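Local coordinates for protein putative S41 protease (Bacteroides fragilis NCTC 9343, PDB 3K50) that is probably a serine peptidase-like hydrolase of family S41, built with a PDZ-like domain, whose activity and substrates have not been established, at residues Asp16-Ser21 and Asp340-Asn345; Ala106-Gly111 and Thr163-Ser168; Leu261-Asp266 and Asn350-Glu355; Val319-Lys324 and Pro366-Asn371. One frame throughout, in Å; residues are numbered along the deposited sequence.

Contact 1 (Asp16-Ser21 and Asp340-Asn345)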
loop_
_atom_site.group_PDB
_atom_site.type_symbol
_atom_site.label_atom_id
_atom_site.label_comp_id
_atom_site.label_asym_id
_atom_site.label_seq_id
_atom_site.Cartn_x
_atom_site.Cartn_y
_atom_site.Cartn_z
ATOM N N ASP A 16 35.245 4.528 -1.511
ATOM C CA ASP A 16 34.940 5.571 -0.514
ATOM C C ASP A 16 33.552 6.237 -0.712
ATOM O O ASP A 16 33.078 6.953 0.187
ATOM C CB ASP A 16 36.046 6.628 -0.507
ATOM N N ILE A 17 32.908 6.015 -1.870
ATOM C CA ILE A 17 31.550 6.522 -2.134
ATOM C C ILE A 17 30.563 5.721 -1.278
ATOM O O ILE A 17 30.536 4.500 -1.358
ATOM C CB ILE A 17 31.164 6.408 -3.630
ATOM C CG1 ILE A 17 32.054 7.353 -4.475
ATOM C CG2 ILE A 17 29.674 6.697 -3.824
ATOM C CD1 ILE A 17 31.889 7.235 -5.996
ATOM N N TRP A 18 29.767 6.416 -0.468
ATOM C CA TRP A 18 28.886 5.767 0.490
ATOM C C TRP A 18 27.950 4.672 -0.057
ATOM O O TRP A 18 27.832 3.575 0.524
ATOM C CB TRP A 18 28.025 6.843 1.155
ATOM C CG TRP A 18 27.099 6.342 2.235
ATOM C CD1 TRP A 18 27.430 6.086 3.524
ATOM C CD2 TRP A 18 25.678 6.074 2.123
ATOM N NE1 TRP A 18 26.314 5.645 4.226
ATOM C CE2 TRP A 18 25.231 5.648 3.388
ATOM C CE3 TRP A 18 24.761 6.126 1.073
ATOM C CZ2 TRP A 18 23.916 5.314 3.635
ATOM C CZ3 TRP A 18 23.440 5.807 1.333
ATOM C CH2 TRP A 18 23.034 5.395 2.597
ATOM N N ILE A 19 27.251 4.989 -1.144
ATOM C CA ILE A 19 26.225 4.103 -1.680
ATOM C C ILE A 19 26.869 2.773 -2.111
ATOM O O ILE A 19 26.331 1.725 -1.867
ATOM C CB ILE A 19 25.353 4.814 -2.777
ATOM C CG1 ILE A 19 24.184 3.931 -3.180
ATOM C CG2 ILE A 19 26.205 5.168 -3.983
ATOM C CD1 ILE A 19 23.122 4.630 -3.969
ATOM N N ASP A 20 28.075 2.831 -2.657
ATOM C CA ASP A 20 28.782 1.614 -3.055
ATOM C C ASP A 20 29.176 0.795 -1.829
ATOM O O ASP A 20 28.995 -0.408 -1.790
ATOM C CB ASP A 20 30.071 1.946 -3.803
ATOM C CG ASP A 20 30.832 0.692 -4.228
ATOM O OD1 ASP A 20 30.404 0.039 -5.186
ATOM O OD2 ASP A 20 31.867 0.374 -3.615
ATOM N N SER A 21 29.557 1.490 -0.765
ATOM C CA SER A 21 29.978 0.847 0.468
ATOM C C SER A 21 28.814 0.266 1.248
ATOM O O SER A 21 28.866 -0.904 1.551
ATOM C CB SER A 21 30.805 1.806 1.326
ATOM O OG SER A 21 30.082 2.983 1.582
ATOM N N ASP A 340 24.048 13.831 2.301
ATOM C CA ASP A 340 23.341 14.247 1.084
ATOM C C ASP A 340 21.841 14.118 1.107
ATOM O O ASP A 340 21.208 14.132 0.064
ATOM C CB ASP A 340 23.894 13.482 -0.117
ATOM C CG ASP A 340 25.308 13.861 -0.444
ATOM O OD1 ASP A 340 25.758 14.953 -0.011
ATOM O OD2 ASP A 340 25.962 13.082 -1.171
ATOM N N ARG A 341 21.264 13.924 2.277
ATOM C CA ARG A 341 19.824 13.925 2.412
ATOM C C ARG A 341 19.028 13.026 1.426
ATOM O O ARG A 341 18.092 13.465 0.797
ATOM C CB ARG A 341 19.298 15.370 2.352
ATOM C CG ARG A 341 19.931 16.280 3.436
ATOM C CD ARG A 341 19.238 17.659 3.599
ATOM N NE ARG A 341 17.767 17.592 3.738
ATOM C CZ ARG A 341 17.084 17.272 4.849
ATOM N NH1 ARG A 341 17.708 16.946 5.982
ATOM N NH2 ARG A 341 15.748 17.257 4.821
ATOM N N PHE A 342 19.415 11.771 1.277
ATOM C CA PHE A 342 18.532 10.842 0.602
ATOM C C PHE A 342 18.548 9.561 1.415
ATOM O O PHE A 342 19.394 9.366 2.285
ATOM C CB PHE A 342 18.921 10.583 -0.852
ATOM C CG PHE A 342 20.230 9.847 -1.040
ATOM C CD1 PHE A 342 20.269 8.463 -1.099
ATOM C CD2 PHE A 342 21.395 10.552 -1.256
ATOM C CE1 PHE A 342 21.464 7.794 -1.355
ATOM C CE2 PHE A 342 22.596 9.911 -1.498
ATOM C CZ PHE A 342 22.640 8.528 -1.549
ATOM N N ILE A 343 17.574 8.727 1.136
ATOM C CA ILE A 343 17.404 7.432 1.784
ATOM C C ILE A 343 17.515 6.364 0.705
ATOM O O ILE A 343 16.849 6.481 -0.349
ATOM C CB ILE A 343 16.018 7.268 2.407
ATOM C CG1 ILE A 343 15.723 8.356 3.458
ATOM C CG2 ILE A 343 15.871 5.839 3.025
ATOM C CD1 ILE A 343 14.263 8.443 3.818
ATOM N N LEU A 344 18.373 5.376 0.981
ATOM C CA LEU A 344 18.557 4.159 0.171
ATOM C C LEU A 344 17.727 3.070 0.824
ATOM O O LEU A 344 18.043 2.658 1.940
ATOM C CB LEU A 344 20.003 3.705 0.160
ATOM C CG LEU A 344 20.336 2.323 -0.465
ATOM C CD1 LEU A 344 19.759 2.256 -1.896
ATOM C CD2 LEU A 344 21.843 2.050 -0.492
ATOM N N ASN A 345 16.611 2.704 0.184
ATOM C CA ASN A 345 15.760 1.606 0.619
ATOM C C ASN A 345 16.332 0.388 -0.098
ATOM O O ASN A 345 16.121 0.212 -1.297
ATOM C CB ASN A 345 14.308 1.862 0.277
ATOM C CG ASN A 345 13.675 2.927 1.190
ATOM O OD1 ASN A 345 13.352 4.043 0.761
ATOM N ND2 ASN A 345 13.564 2.600 2.455
#
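Trp18 meets Phe342 in an oblique aromatic pair. The six-membered part of the indole and the phenyl ring lie 5.8 Å apart at their centroids, with planes at 80°, and the two side chains slide past each other in opposite directions. The closest approach is 3.9 Å, from Trp18 CZ3 to Phe342 CE1. CG of Trp18 is anti to the backbone N (chi1 -177°), whereas CG of Phe342 lies between N and the carbonyl carbon (chi1 67°).

Aliphatic groups contribute an equal share. Trp18 CZ3 also rests 4.2 Å from Leu344 CB, and Ile19 crosses Leu344 at about a right angle, with Ile19 CG1 4.0 Å from Leu344 CD2. Ile19 CD1 reaches Phe342 CE1 more distantly, at 4.4 Å. The arrangement is a helix start packed on an antiparallel sheet: helix 18-26, in the S41 N-terminal domain region, lies against strand 342-352 of the peptidase region. His337 meets the Trp18 ring edge-to-face, while Phe48, Leu49 and Ile63 fill in around Ile19 and Leu344.

The polar groups bond within their own segment or to residues outside the pair. Ile17 occupies the N-cap position, and its carbonyl O accepts from Ser21 N at 3.2 Å as the first helical turn closes. Salt bridges engage Asp20 with Arg24 and Arg341 with Asp68.

Contact 2 (Ala106-Gly111 and Thr163-Ser168)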
loop_
_atom_site.group_PDB
_atom_site.type_symbol
_atom_site.label_atom_id
_atom_site.label_comp_id
_atom_site.label_asym_id
_atom_site.label_seq_id
_atom_site.Cartn_x
_atom_site.Cartn_y
_atom_site.Cartn_z
ATOM N N ALA A 106 -13.433 19.858 1.727
ATOM C CA ALA A 106 -14.201 20.252 0.548
ATOM C C ALA A 106 -15.475 19.423 0.343
ATOM O O ALA A 106 -16.272 19.743 -0.555
ATOM C CB ALA A 106 -13.340 20.135 -0.678
ATOM N N GLY A 107 -15.629 18.346 1.122
ATOM C CA GLY A 107 -16.774 17.423 1.039
ATOM C C GLY A 107 -16.544 16.319 0.012
ATOM O O GLY A 107 -17.491 15.691 -0.466
ATOM N N LEU A 108 -15.287 16.063 -0.334
ATOM C CA LEU A 108 -14.989 15.099 -1.384
ATOM C C LEU A 108 -14.873 13.690 -0.822
ATOM O O LEU A 108 -14.477 13.478 0.331
ATOM C CB LEU A 108 -13.733 15.496 -2.152
ATOM C CG LEU A 108 -13.676 16.791 -2.976
ATOM C CD1 LEU A 108 -12.262 16.990 -3.466
ATOM C CD2 LEU A 108 -14.647 16.737 -4.136
ATOM N N GLN A 109 -15.221 12.728 -1.665
ATOM C CA GLN A 109 -15.213 11.333 -1.305
ATOM C C GLN A 109 -14.774 10.504 -2.479
ATOM O O GLN A 109 -14.941 10.909 -3.624
ATOM C CB GLN A 109 -16.645 10.856 -0.993
ATOM C CG GLN A 109 -17.323 11.496 0.161
ATOM C CD GLN A 109 -18.601 10.796 0.491
ATOM O OE1 GLN A 109 -18.600 9.630 0.906
ATOM N NE2 GLN A 109 -19.696 11.481 0.289
ATOM N N ARG A 110 -14.270 9.329 -2.202
ATOM C CA ARG A 110 -14.016 8.346 -3.252
ATOM C C ARG A 110 -15.289 8.105 -4.071
ATOM O O ARG A 110 -16.370 7.876 -3.493
ATOM C CB ARG A 110 -13.528 7.054 -2.585
ATOM C CG ARG A 110 -13.395 5.905 -3.546
ATOM C CD ARG A 110 -12.927 4.692 -2.854
ATOM N NE ARG A 110 -13.071 3.479 -3.731
ATOM C CZ ARG A 110 -12.097 2.981 -4.467
ATOM N NH1 ARG A 110 -10.915 3.548 -4.466
ATOM N NH2 ARG A 110 -12.283 1.918 -5.202
ATOM N N GLY A 111 -15.180 8.168 -5.405
ATOM C CA GLY A 111 -16.319 8.038 -6.313
ATOM C C GLY A 111 -16.755 9.390 -6.870
ATOM O O GLY A 111 -17.480 9.465 -7.843
ATOM N N THR A 163 -17.846 22.846 -5.042
ATOM C CA THR A 163 -17.326 23.046 -3.723
ATOM C C THR A 163 -16.045 23.842 -3.807
ATOM O O THR A 163 -15.422 23.973 -4.898
ATOM C CB THR A 163 -17.049 21.704 -3.028
ATOM O OG1 THR A 163 -16.669 21.957 -1.678
ATOM C CG2 THR A 163 -15.928 20.956 -3.739
ATOM N N THR A 164 -15.670 24.392 -2.650
ATOM C CA THR A 164 -14.426 25.146 -2.490
ATOM C C THR A 164 -13.431 24.290 -1.747
ATOM O O THR A 164 -13.738 23.825 -0.639
ATOM C CB THR A 164 -14.674 26.415 -1.677
ATOM O OG1 THR A 164 -15.658 27.178 -2.371
ATOM C CG2 THR A 164 -13.383 27.228 -1.507
HETATM N N MSE A 165 -12.256 24.067 -2.348
HETATM C CA MSE A 165 -11.219 23.255 -1.738
HETATM C C MSE A 165 -10.131 24.163 -1.195
HETATM O O MSE A 165 -9.554 24.950 -1.940
HETATM C CB MSE A 165 -10.595 22.265 -2.727
HETATM C CG MSE A 165 -9.689 21.312 -2.028
HETATM SE SE MSE A 165 -9.202 19.825 -3.101
HETATM C CE MSE A 165 -8.388 20.768 -4.589
ATOM N N PRO A 166 -9.807 24.033 0.101
ATOM C CA PRO A 166 -8.767 24.918 0.640
ATOM C C PRO A 166 -7.388 24.622 0.065
ATOM O O PRO A 166 -7.196 23.584 -0.605
ATOM C CB PRO A 166 -8.799 24.648 2.161
ATOM C CG PRO A 166 -9.947 23.746 2.416
ATOM C CD PRO A 166 -10.356 23.116 1.110
ATOM N N ALA A 167 -6.436 25.530 0.319
ATOM C CA ALA A 167 -5.078 25.401 -0.199
ATOM C C ALA A 167 -4.414 24.148 0.335
ATOM O O ALA A 167 -4.693 23.705 1.460
ATOM C CB ALA A 167 -4.226 26.654 0.127
ATOM N N SER A 168 -3.542 23.564 -0.482
ATOM C CA SER A 168 -2.819 22.390 -0.059
ATOM C C SER A 168 -1.953 22.627 1.176
ATOM O O SER A 168 -1.617 23.753 1.497
ATOM C CB SER A 168 -1.937 21.886 -1.188
ATOM O OG SER A 168 -1.140 22.905 -1.729
#
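Thr163 makes the polar link with Ala106: its OG1 donates a hydrogen bond, 2.5 Å long, to Ala106 O. The hydroxyl is placed by a first torsion that puts OG1 anti to the backbone N (chi1 -174°), and the carbonyl receives it with a C=O...OG1 angle of 131° and only a modest tilt from its plane. The same oxygen is approached by the threonine's carbon branch, since Thr163 CG2 lies 3.4 Å from Ala106 O. That methyl, Thr163 CG2, is also 4.4 Å from Leu108 CD2, a looser apolar touch.

Thr164 turns its side chain away and pairs its OG1 with Gln137, yet its backbone still takes part, with Thr164 O 3.7 Å from Ala106 CB. Strand 154-165, to which these residues belong, is an outermost strand of the five-stranded antiparallel sheet in the PDZ-like part of the chain, and the turn after helix 102-105 packs on it. That helix ends in a Schellman motif, with Gly107 the first residue to leave helical angles at a positive phi of 87°.

Met165, present as selenomethionine, meets both apolar residues of the turn. Its CB lies 4.0 Å from Ala106 CB, and the side chains of Met165 and Leu108 cross at about a right angle, Met165 SE standing 4.2 Å from Leu108 CD1. Pro102 and Leu138 pack around the selenomethionine as well. Pro166, where the strand has ended, sits against Pro102 and Glu105 of the helix.

Contact 3 (Leu261-Asp266 and Asn350-Glu355)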
loop_
_atom_site.group_PDB
_atom_site.type_symbol
_atom_site.label_atom_id
_atom_site.label_comp_id
_atom_site.label_asym_id
_atom_site.label_seq_id
_atom_site.Cartn_x
_atom_site.Cartn_y
_atom_site.Cartn_z
ATOM N N LEU A 261 10.629 -16.180 8.261
ATOM C CA LEU A 261 12.041 -16.502 8.425
ATOM C C LEU A 261 12.768 -15.461 7.626
ATOM O O LEU A 261 12.755 -15.499 6.407
ATOM C CB LEU A 261 12.328 -17.913 7.914
ATOM C CG LEU A 261 11.546 -19.143 8.427
ATOM C CD1 LEU A 261 12.105 -20.364 7.750
ATOM C CD2 LEU A 261 11.596 -19.285 9.968
ATOM N N LEU A 262 13.354 -14.488 8.323
ATOM C CA LEU A 262 14.151 -13.446 7.696
ATOM C C LEU A 262 15.586 -13.952 7.556
ATOM O O LEU A 262 16.254 -14.194 8.568
ATOM C CB LEU A 262 14.132 -12.158 8.529
ATOM C CG LEU A 262 12.817 -11.299 8.516
ATOM C CD1 LEU A 262 11.585 -12.048 8.812
ATOM C CD2 LEU A 262 12.912 -10.150 9.460
ATOM N N ARG A 263 16.039 -14.094 6.312
ATOM C CA ARG A 263 17.372 -14.565 5.988
ATOM C C ARG A 263 18.178 -13.566 5.131
ATOM O O ARG A 263 17.835 -13.257 3.980
ATOM C CB ARG A 263 17.239 -15.921 5.345
ATOM C CG ARG A 263 16.528 -16.943 6.237
ATOM C CD ARG A 263 17.370 -17.237 7.449
ATOM N NE ARG A 263 16.879 -18.331 8.300
ATOM C CZ ARG A 263 16.122 -18.174 9.382
ATOM N NH1 ARG A 263 15.723 -16.973 9.774
ATOM N NH2 ARG A 263 15.788 -19.233 10.068
ATOM N N TYR A 264 19.223 -13.039 5.760
ATOM C CA TYR A 264 20.130 -12.048 5.181
ATOM C C TYR A 264 21.264 -12.740 4.396
ATOM O O TYR A 264 21.278 -13.964 4.285
ATOM C CB TYR A 264 20.672 -11.170 6.309
ATOM C CG TYR A 264 19.612 -10.265 6.907
ATOM C CD1 TYR A 264 18.652 -10.762 7.781
ATOM C CD2 TYR A 264 19.612 -8.911 6.654
ATOM C CE1 TYR A 264 17.682 -9.954 8.347
ATOM C CE2 TYR A 264 18.617 -8.083 7.226
ATOM C CZ TYR A 264 17.667 -8.623 8.061
ATOM O OH TYR A 264 16.697 -7.819 8.623
ATOM N N SER A 265 22.231 -11.974 3.894
ATOM C CA SER A 265 23.349 -12.526 3.098
ATOM C C SER A 265 24.334 -13.200 4.042
ATOM O O SER A 265 24.196 -13.071 5.247
ATOM C CB SER A 265 24.096 -11.421 2.371
ATOM O OG SER A 265 24.934 -10.681 3.312
ATOM N N ASP A 266 25.343 -13.874 3.504
ATOM C CA ASP A 266 26.362 -14.516 4.349
ATOM C C ASP A 266 27.220 -13.551 5.162
ATOM O O ASP A 266 27.950 -13.992 5.994
ATOM C CB ASP A 266 27.210 -15.528 3.587
ATOM C CG ASP A 266 27.942 -14.957 2.358
ATOM O OD1 ASP A 266 28.171 -13.745 2.250
ATOM O OD2 ASP A 266 28.301 -15.797 1.496
ATOM N N ASN A 350 15.735 -12.077 2.484
ATOM C CA ASN A 350 14.646 -12.946 2.083
ATOM C C ASN A 350 13.659 -13.039 3.240
ATOM O O ASN A 350 14.034 -12.852 4.435
ATOM C CB ASN A 350 15.165 -14.348 1.754
ATOM C CG ASN A 350 15.787 -14.419 0.427
ATOM O OD1 ASN A 350 15.111 -14.281 -0.593
ATOM N ND2 ASN A 350 17.040 -14.632 0.400
ATOM N N VAL A 351 12.388 -13.224 2.913
ATOM C CA VAL A 351 11.327 -13.361 3.922
ATOM C C VAL A 351 10.494 -14.630 3.600
ATOM O O VAL A 351 9.535 -14.590 2.830
ATOM C CB VAL A 351 10.421 -12.119 3.969
ATOM C CG1 VAL A 351 9.412 -12.243 5.130
ATOM C CG2 VAL A 351 11.241 -10.913 4.111
ATOM N N TYR A 352 10.935 -15.787 4.103
ATOM C CA TYR A 352 10.232 -17.039 3.827
ATOM C C TYR A 352 9.098 -17.245 4.791
ATOM O O TYR A 352 9.184 -16.822 5.933
ATOM C CB TYR A 352 11.164 -18.221 3.945
ATOM C CG TYR A 352 12.461 -18.073 3.060
ATOM C CD1 TYR A 352 12.379 -17.936 1.672
ATOM C CD2 TYR A 352 13.695 -18.086 3.619
ATOM C CE1 TYR A 352 13.504 -17.810 0.863
ATOM C CE2 TYR A 352 14.870 -17.983 2.792
ATOM C CZ TYR A 352 14.743 -17.865 1.431
ATOM O OH TYR A 352 15.835 -17.728 0.601
ATOM N N ASN A 353 8.077 -17.962 4.341
ATOM C CA ASN A 353 7.006 -18.381 5.216
ATOM C C ASN A 353 7.500 -19.630 5.991
ATOM O O ASN A 353 8.639 -20.071 5.830
ATOM C CB ASN A 353 5.685 -18.646 4.450
ATOM C CG ASN A 353 5.763 -19.732 3.410
ATOM O OD1 ASN A 353 6.629 -20.632 3.416
ATOM N ND2 ASN A 353 4.781 -19.685 2.500
ATOM N N ALA A 354 6.611 -20.237 6.765
ATOM C CA ALA A 354 6.951 -21.408 7.601
ATOM C C ALA A 354 7.306 -22.626 6.748
ATOM O O ALA A 354 7.955 -23.532 7.231
ATOM C CB ALA A 354 5.784 -21.724 8.536
ATOM N N GLU A 355 6.888 -22.644 5.483
ATOM C CA GLU A 355 7.232 -23.716 4.563
ATOM C C GLU A 355 8.507 -23.416 3.758
ATOM O O GLU A 355 8.785 -24.095 2.748
ATOM C CB GLU A 355 6.087 -24.014 3.590
ATOM C CG GLU A 355 4.829 -24.622 4.221
ATOM C CD GLU A 355 3.690 -24.820 3.185
ATOM O OE1 GLU A 355 3.896 -24.525 1.965
ATOM O OE2 GLU A 355 2.571 -25.241 3.591
HETATM O O HOH W 1 18.902 -15.391 2.142
#
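Arg263 and Tyr352 are brought together by matching first torsions, each CG lying anti to its carbonyl carbon (chi1 -58° and -54°). The arginine CG comes to the rim of the tyrosine, close to the ring plane, with Arg263 CG 4.0 Å from Tyr352 CE2. The chain bends at chi2 (-66°), and the two side chains cross at about a right angle. Arg263 NH1 donates to Leu262 O at 3.1 Å; this oxygen lies in the guanidinium plane, while the donor stands well above the carbonyl plane. NH2 forms a salt bridge with Asp274, and CB of Leu261 packs over one guanidinium face, toward its rim.

Beneath these side chains runs a regular antiparallel ladder, joining strands 258-263 and 342-352 within an antiparallel sheet of the S41 peptidase region. Leu261-Tyr352 and Arg263-Asn350 are hydrogen-bonded pairs, each with two backbone bonds: Leu261 N to Tyr352 O at 2.8 Å and Tyr352 N to Leu261 O at 3.0 Å, then Arg263 N to Asn350 O and the reverse, Asn350 N to Arg263 O. Between them sits the non-hydrogen-bonded pair of Leu262 and Val351, where Leu262 CA approaches Asn350 O at 3.3 Å in a CA-H...O contact.

The faces differ in character. Leu262 CD1 meets Val351 CG1 at 4.3 Å in buried surroundings, with Ala331 and Leu275 nearby. On the face of Arg263 and Tyr352, a water accepts from Asn350 ND2 at 2.7 Å and donates to Arg263 O.

Contact 4 (Val319-Lys324 and Pro366-Asn371)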
loop_
_atom_site.group_PDB
_atom_site.type_symbol
_atom_site.label_atom_id
_atom_site.label_comp_id
_atom_site.label_asym_id
_atom_site.label_seq_id
_atom_site.Cartn_x
_atom_site.Cartn_y
_atom_site.Cartn_z
ATOM N N VAL A 319 -8.130 -15.757 0.619
ATOM C CA VAL A 319 -8.761 -15.614 -0.677
ATOM C C VAL A 319 -8.418 -14.244 -1.165
ATOM O O VAL A 319 -8.697 -13.286 -0.489
ATOM C CB VAL A 319 -10.310 -15.758 -0.552
ATOM C CG1 VAL A 319 -11.007 -15.359 -1.849
ATOM C CG2 VAL A 319 -10.730 -17.214 -0.045
ATOM N N LEU A 320 -7.820 -14.167 -2.342
ATOM C CA LEU A 320 -7.373 -12.945 -2.958
ATOM C C LEU A 320 -8.358 -12.499 -4.020
ATOM O O LEU A 320 -8.688 -13.265 -4.892
ATOM C CB LEU A 320 -5.994 -13.124 -3.576
ATOM C CG LEU A 320 -4.869 -13.582 -2.638
ATOM C CD1 LEU A 320 -3.569 -13.679 -3.432
ATOM C CD2 LEU A 320 -4.759 -12.649 -1.412
ATOM N N ILE A 321 -8.824 -11.248 -3.883
ATOM C CA ILE A 321 -9.810 -10.630 -4.768
ATOM C C ILE A 321 -9.269 -9.315 -5.276
ATOM O O ILE A 321 -8.823 -8.498 -4.497
ATOM C CB ILE A 321 -11.146 -10.401 -4.021
ATOM C CG1 ILE A 321 -11.813 -11.737 -3.688
ATOM C CG2 ILE A 321 -12.176 -9.559 -4.878
ATOM C CD1 ILE A 321 -12.965 -11.593 -2.699
ATOM N N GLY A 322 -9.236 -9.124 -6.599
ATOM C CA GLY A 322 -8.703 -7.849 -7.161
ATOM C C GLY A 322 -7.830 -8.157 -8.350
ATOM O O GLY A 322 -8.233 -8.934 -9.181
ATOM N N THR A 323 -6.612 -7.584 -8.391
ATOM C CA THR A 323 -5.680 -7.806 -9.495
ATOM C C THR A 323 -4.355 -8.266 -8.899
ATOM O O THR A 323 -4.150 -8.160 -7.704
ATOM C CB THR A 323 -5.528 -6.581 -10.411
ATOM O OG1 THR A 323 -5.178 -5.419 -9.662
ATOM C CG2 THR A 323 -6.852 -6.306 -11.242
ATOM N N LYS A 324 -3.460 -8.756 -9.722
ATOM C CA LYS A 324 -2.189 -9.322 -9.232
ATOM C C LYS A 324 -1.353 -8.338 -8.400
ATOM O O LYS A 324 -1.338 -7.111 -8.696
ATOM C CB LYS A 324 -1.447 -9.889 -10.466
ATOM C CG LYS A 324 -0.181 -10.567 -10.163
ATOM C CD LYS A 324 0.187 -11.751 -11.065
ATOM C CE LYS A 324 1.042 -11.475 -12.280
ATOM N NZ LYS A 324 2.050 -12.674 -12.400
ATOM N N PRO A 366 -4.765 -13.146 -8.340
ATOM C CA PRO A 366 -5.931 -13.267 -7.472
ATOM C C PRO A 366 -6.703 -14.584 -7.667
ATOM O O PRO A 366 -6.675 -15.178 -8.755
ATOM C CB PRO A 366 -6.823 -12.076 -7.910
ATOM C CG PRO A 366 -6.457 -11.752 -9.283
ATOM C CD PRO A 366 -4.941 -12.101 -9.386
ATOM N N THR A 367 -7.406 -15.004 -6.620
ATOM C CA THR A 367 -8.323 -16.131 -6.674
ATOM C C THR A 367 -9.481 -15.727 -7.582
ATOM O O THR A 367 -9.954 -16.510 -8.415
ATOM C CB THR A 367 -8.852 -16.533 -5.269
ATOM O OG1 THR A 367 -7.802 -16.456 -4.281
ATOM C CG2 THR A 367 -9.480 -17.964 -5.284
ATOM N N TYR A 368 -9.961 -14.497 -7.443
ATOM C CA TYR A 368 -11.004 -14.004 -8.292
ATOM C C TYR A 368 -10.602 -12.626 -8.830
ATOM O O TYR A 368 -10.467 -11.654 -8.056
ATOM C CB TYR A 368 -12.314 -13.883 -7.505
ATOM C CG TYR A 368 -12.769 -15.174 -6.858
ATOM C CD1 TYR A 368 -12.310 -15.533 -5.601
ATOM C CD2 TYR A 368 -13.638 -16.028 -7.488
ATOM C CE1 TYR A 368 -12.674 -16.699 -5.008
ATOM C CE2 TYR A 368 -14.037 -17.208 -6.883
ATOM C CZ TYR A 368 -13.540 -17.549 -5.629
ATOM O OH TYR A 368 -13.916 -18.720 -4.969
ATOM N N GLU A 369 -10.467 -12.500 -10.144
ATOM C CA GLU A 369 -9.991 -11.244 -10.723
ATOM C C GLU A 369 -11.085 -10.210 -10.956
ATOM O O GLU A 369 -12.049 -10.475 -11.693
ATOM C CB GLU A 369 -9.205 -11.467 -12.028
ATOM C CG GLU A 369 -8.549 -10.168 -12.478
ATOM C CD GLU A 369 -7.514 -10.310 -13.557
ATOM O OE1 GLU A 369 -7.220 -11.437 -14.031
ATOM O OE2 GLU A 369 -6.990 -9.247 -13.930
ATOM N N TYR A 370 -10.919 -9.061 -10.287
ATOM C CA TYR A 370 -11.792 -7.916 -10.386
ATOM C C TYR A 370 -10.954 -6.649 -10.518
ATOM O O TYR A 370 -10.191 -6.307 -9.607
ATOM C CB TYR A 370 -12.652 -7.781 -9.126
ATOM C CG TYR A 370 -13.821 -8.715 -9.078
ATOM C CD1 TYR A 370 -13.697 -10.006 -8.560
ATOM C CD2 TYR A 370 -15.086 -8.304 -9.518
ATOM C CE1 TYR A 370 -14.780 -10.868 -8.527
ATOM C CE2 TYR A 370 -16.153 -9.163 -9.507
ATOM C CZ TYR A 370 -15.988 -10.450 -9.005
ATOM O OH TYR A 370 -17.052 -11.310 -8.969
ATOM N N ASN A 371 -11.043 -5.992 -11.679
ATOM C CA ASN A 371 -10.364 -4.721 -11.914
ATOM C C ASN A 371 -11.358 -3.632 -11.510
ATOM O O ASN A 371 -12.343 -3.428 -12.175
ATOM C CB ASN A 371 -9.993 -4.545 -13.390
ATOM C CG ASN A 371 -9.330 -3.207 -13.680
ATOM O OD1 ASN A 371 -9.147 -2.353 -12.804
ATOM N ND2 ASN A 371 -8.979 -3.009 -14.942
HETATM O O HOH W 2 -4.397 -9.160 -12.405
#
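Pro366 and Gly322 form the heart of the tightly packed part, the ring's CG resting 3.3 Å from Gly322 O. That oxygen is shared: Tyr370 N donates to it at 2.9 Å, and Glu369 CA-H points at it as well. Gly322 N in turn donates to Tyr368 O, almost straight along the carbonyl bond. Two residues earlier, Leu320 O takes Tyr368 N at 3.1 Å and a weak second bond from Thr367 N. Leu320 N completes the series through a side chain, donating a hydrogen bond to Thr367 OG1 at 3.0 Å with an N-H...O angle of 161°, in a position where a regular parallel ladder would probably use a backbone carbonyl. The Tyr368 and Val319 side chains cross obliquely, and Val319 CG1 meets the ring at its edge, in plane, 3.8 Å from Tyr368 CE1. Ile321 and Tyr370 run side by side in the same direction, Ile321 CG2 4.0 Å from Tyr370 CD1. Thr323 is well covered too, its CG2 lying 3.7 Å from Tyr370 O and also against Asn371 CA.

The other side is looser and wetter. There the exposed, extended Glu369 is linked to Lys324 by a water, which accepts from Lys324 N at 2.9 Å and donates a weak bond to Glu369 OE2. Lys324 NZ turns off to Thr362.

Strand 368-369 is the outermost strand of a mixed sheet, pairing in parallel with 317-322, which on its other side adjoins 292-297; helix 388-398 covers the Ile321, Tyr368 and Tyr370 face through Ile396, Ala393 and Leu389.

Contacts 1 and 3 use the two ends of strand 342-352, so one strand of the antiparallel sheet receives the N-terminal helix at its start and a neighbouring strand at its finish, their centres about 25 Å apart. The segments of contact 4 alternate along the chain with those of contacts 1 and 3, yet it belongs to the mixed sheet, about 26 Å from contact 3 between centres. Contact 2 stands in the PDZ-like part, nested within the long loop that contact 1 closes; its nearest atoms come within about 8 Å of contact 4, and Arg110 of contact 2 forms a salt bridge with Glu372, the residue after Asn371. A glycerol, probably from the crystallisation liquor, lies about 3 Å from the Lys324 side chain.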